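Local coordinates for phosphate ABC transporter, phosphate-binding protein (Clostridium perfringens, PDB 4Q8R) that binds inorganic phosphate with high affinity and probably delivers it to the membrane components of an ABC-type phosphate importer, at residues Y172-Y177 against R206-V211. Sequence-based numbering, arbitrary orientation.
Sequences YISFSY and RPFLAV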
loop_
_atom_site.group_PDB
_atom_site.type_symbol
_atom_site.label_atom_id
_atom_site.label_comp_id
_atom_site.label_asym_id
_atom_site.label_seq_id
_atom_site.Cartn_x
_atom_site.Cartn_y
_atom_site.Cartn_z
ATOM N N TYR A 172 -1.492 -8.935 -3.278
ATOM C CA TYR A 172 -1.798 -8.065 -2.150
ATOM C C TYR A 172 -1.720 -6.627 -2.600
ATOM O O TYR A 172 -0.922 -6.240 -3.418
ATOM C CB TYR A 172 -0.890 -8.362 -0.974
ATOM C CG TYR A 172 0.606 -8.383 -1.324
ATOM C CD1 TYR A 172 1.335 -7.194 -1.511
ATOM C CD2 TYR A 172 1.298 -9.600 -1.424
ATOM C CE1 TYR A 172 2.708 -7.240 -1.771
ATOM C CE2 TYR A 172 2.637 -9.624 -1.735
ATOM C CZ TYR A 172 3.312 -8.467 -1.910
ATOM O OH TYR A 172 4.664 -8.478 -2.186
ATOM N N ILE A 173 -2.595 -5.821 -2.025
ATOM C CA ILE A 173 -2.757 -4.461 -2.478
ATOM C C ILE A 173 -3.463 -3.624 -1.443
ATOM O O ILE A 173 -4.257 -4.129 -0.661
ATOM C CB ILE A 173 -3.572 -4.481 -3.764
ATOM C CG1 ILE A 173 -3.408 -3.222 -4.569
ATOM C CG2 ILE A 173 -5.086 -4.755 -3.500
ATOM C CD1 ILE A 173 -3.948 -3.320 -5.955
ATOM N N SER A 174 -3.170 -2.330 -1.410
ATOM C CA SER A 174 -3.893 -1.382 -0.549
ATOM C C SER A 174 -5.426 -1.461 -0.793
ATOM O O SER A 174 -5.871 -1.584 -1.935
ATOM C CB SER A 174 -3.438 0.029 -0.902
ATOM O OG SER A 174 -4.325 1.023 -0.409
ATOM N N PHE A 175 -6.185 -1.313 0.279
ATOM C CA PHE A 175 -7.634 -1.262 0.201
ATOM C C PHE A 175 -8.079 -0.165 -0.787
ATOM O O PHE A 175 -9.203 -0.246 -1.363
ATOM C CB PHE A 175 -8.206 -0.869 1.546
ATOM C CG PHE A 175 -8.254 -1.944 2.597
ATOM C CD1 PHE A 175 -7.648 -3.210 2.467
ATOM C CD2 PHE A 175 -8.958 -1.662 3.823
ATOM C CE1 PHE A 175 -7.742 -4.118 3.478
ATOM C CE2 PHE A 175 -9.086 -2.602 4.803
ATOM C CZ PHE A 175 -8.436 -3.850 4.651
ATOM N N SER A 176 -7.248 0.892 -0.944
ATOM C CA SER A 176 -7.521 1.999 -1.839
ATOM C C SER A 176 -7.768 1.571 -3.293
ATOM O O SER A 176 -8.397 2.255 -4.082
ATOM C CB SER A 176 -6.394 3.066 -1.778
ATOM O OG SER A 176 -6.885 4.270 -2.173
ATOM N N TYR A 177 -7.200 0.410 -3.660
ATOM C CA TYR A 177 -7.331 -0.110 -5.020
ATOM C C TYR A 177 -8.383 -1.194 -5.144
ATOM O O TYR A 177 -8.626 -1.674 -6.247
ATOM C CB TYR A 177 -6.010 -0.718 -5.491
ATOM C CG TYR A 177 -4.953 0.314 -5.862
ATOM C CD1 TYR A 177 -4.279 1.056 -4.883
ATOM C CD2 TYR A 177 -4.652 0.546 -7.201
ATOM C CE1 TYR A 177 -3.293 1.983 -5.247
ATOM C CE2 TYR A 177 -3.714 1.479 -7.565
ATOM C CZ TYR A 177 -3.036 2.203 -6.608
ATOM O OH TYR A 177 -2.051 3.035 -7.086
ATOM N N ARG A 206 -0.881 -0.862 7.744
ATOM C CA ARG A 206 0.370 -0.136 7.798
ATOM C C ARG A 206 0.085 1.384 7.680
ATOM O O ARG A 206 -1.018 1.778 7.250
ATOM C CB ARG A 206 1.373 -0.634 6.726
ATOM C CG ARG A 206 0.765 -1.043 5.409
ATOM C CD ARG A 206 0.258 0.194 4.651
ATOM N NE ARG A 206 -0.351 -0.109 3.372
ATOM C CZ ARG A 206 0.309 -0.450 2.282
ATOM N NH1 ARG A 206 -0.365 -0.688 1.193
ATOM N NH2 ARG A 206 1.659 -0.594 2.304
ATOM N N PRO A 207 1.022 2.224 8.134
ATOM C CA PRO A 207 0.813 3.683 7.944
ATOM C C PRO A 207 1.100 4.149 6.522
ATOM O O PRO A 207 1.889 3.541 5.770
ATOM C CB PRO A 207 1.859 4.302 8.888
ATOM C CG PRO A 207 3.028 3.298 8.830
ATOM C CD PRO A 207 2.284 1.944 8.843
ATOM N N PHE A 208 0.498 5.281 6.179
ATOM C CA PHE A 208 0.912 6.153 5.090
ATOM C C PHE A 208 1.656 7.311 5.710
ATOM O O PHE A 208 1.118 7.957 6.629
ATOM C CB PHE A 208 -0.251 6.655 4.269
ATOM C CG PHE A 208 -0.889 5.654 3.324
ATOM C CD1 PHE A 208 -0.434 4.321 3.153
ATOM C CD2 PHE A 208 -1.963 6.068 2.519
ATOM C CE1 PHE A 208 -1.046 3.480 2.238
ATOM C CE2 PHE A 208 -2.533 5.238 1.595
ATOM C CZ PHE A 208 -2.081 3.929 1.447
ATOM N N LEU A 209 2.889 7.536 5.237
ATOM C CA LEU A 209 3.752 8.611 5.720
ATOM C C LEU A 209 4.112 9.564 4.625
ATOM O O LEU A 209 4.371 9.166 3.466
ATOM C CB LEU A 209 5.061 8.056 6.320
ATOM C CG LEU A 209 4.985 7.002 7.400
ATOM C CD1 LEU A 209 6.383 6.499 7.735
ATOM C CD2 LEU A 209 4.232 7.533 8.610
ATOM N N ALA A 210 4.116 10.862 4.974
ATOM C CA ALA A 210 4.781 11.878 4.215
ATOM C C ALA A 210 6.097 12.134 4.977
ATOM O O ALA A 210 6.057 12.346 6.220
ATOM C CB ALA A 210 3.920 13.142 4.242
ATOM N N VAL A 211 7.238 12.085 4.272
ATOM C CA VAL A 211 8.522 12.221 4.841
ATOM C C VAL A 211 9.285 13.330 4.117
ATOM O O VAL A 211 9.109 13.567 2.926
ATOM C CB VAL A 211 9.353 10.900 4.864
ATOM C CG1 VAL A 211 8.588 9.808 5.574
ATOM C CG2 VAL A 211 9.773 10.468 3.446
#
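S174, at the end of strand 169-174, meets R206 and F208, two residues apart on strand 205-213, in a small buried contact without a direct hydrogen bond across it. CB of S174 lies 3.8 Å from NH1 of R206, at the edge of the guanidinium and near its plane, while OG of S174 approaches the rim of the F208 ring, 4.1 Å from CZ. The arginine reaches the serine by a bent route: CG stands between the backbone N and the carbonyl carbon (chi1 36°), and a second turn at chi2 (71°) swings the chain toward 172-177. D79 of the intervening strand 71-86 links the two polar ends, its OD2 in a salt bridge with NE of R206 and its OD1 hydrogen-bonded to OG of S174. NH1 and NH2 hydrogen-bond to T131 OG1 and S59 O respectively, which should fix the plane of the group. OG of S174, turned anti to its own backbone N (chi1 163°), accepts from S176 N at 3.0 Å, while its hydroxyl presumably donates to D79. This ST turn borders the R206-D79 salt bridge, and the R206 side chain lies about 5 Å from a bound phosphate ion, consistent with the ligand cleft of a periplasmic-binding-protein fold.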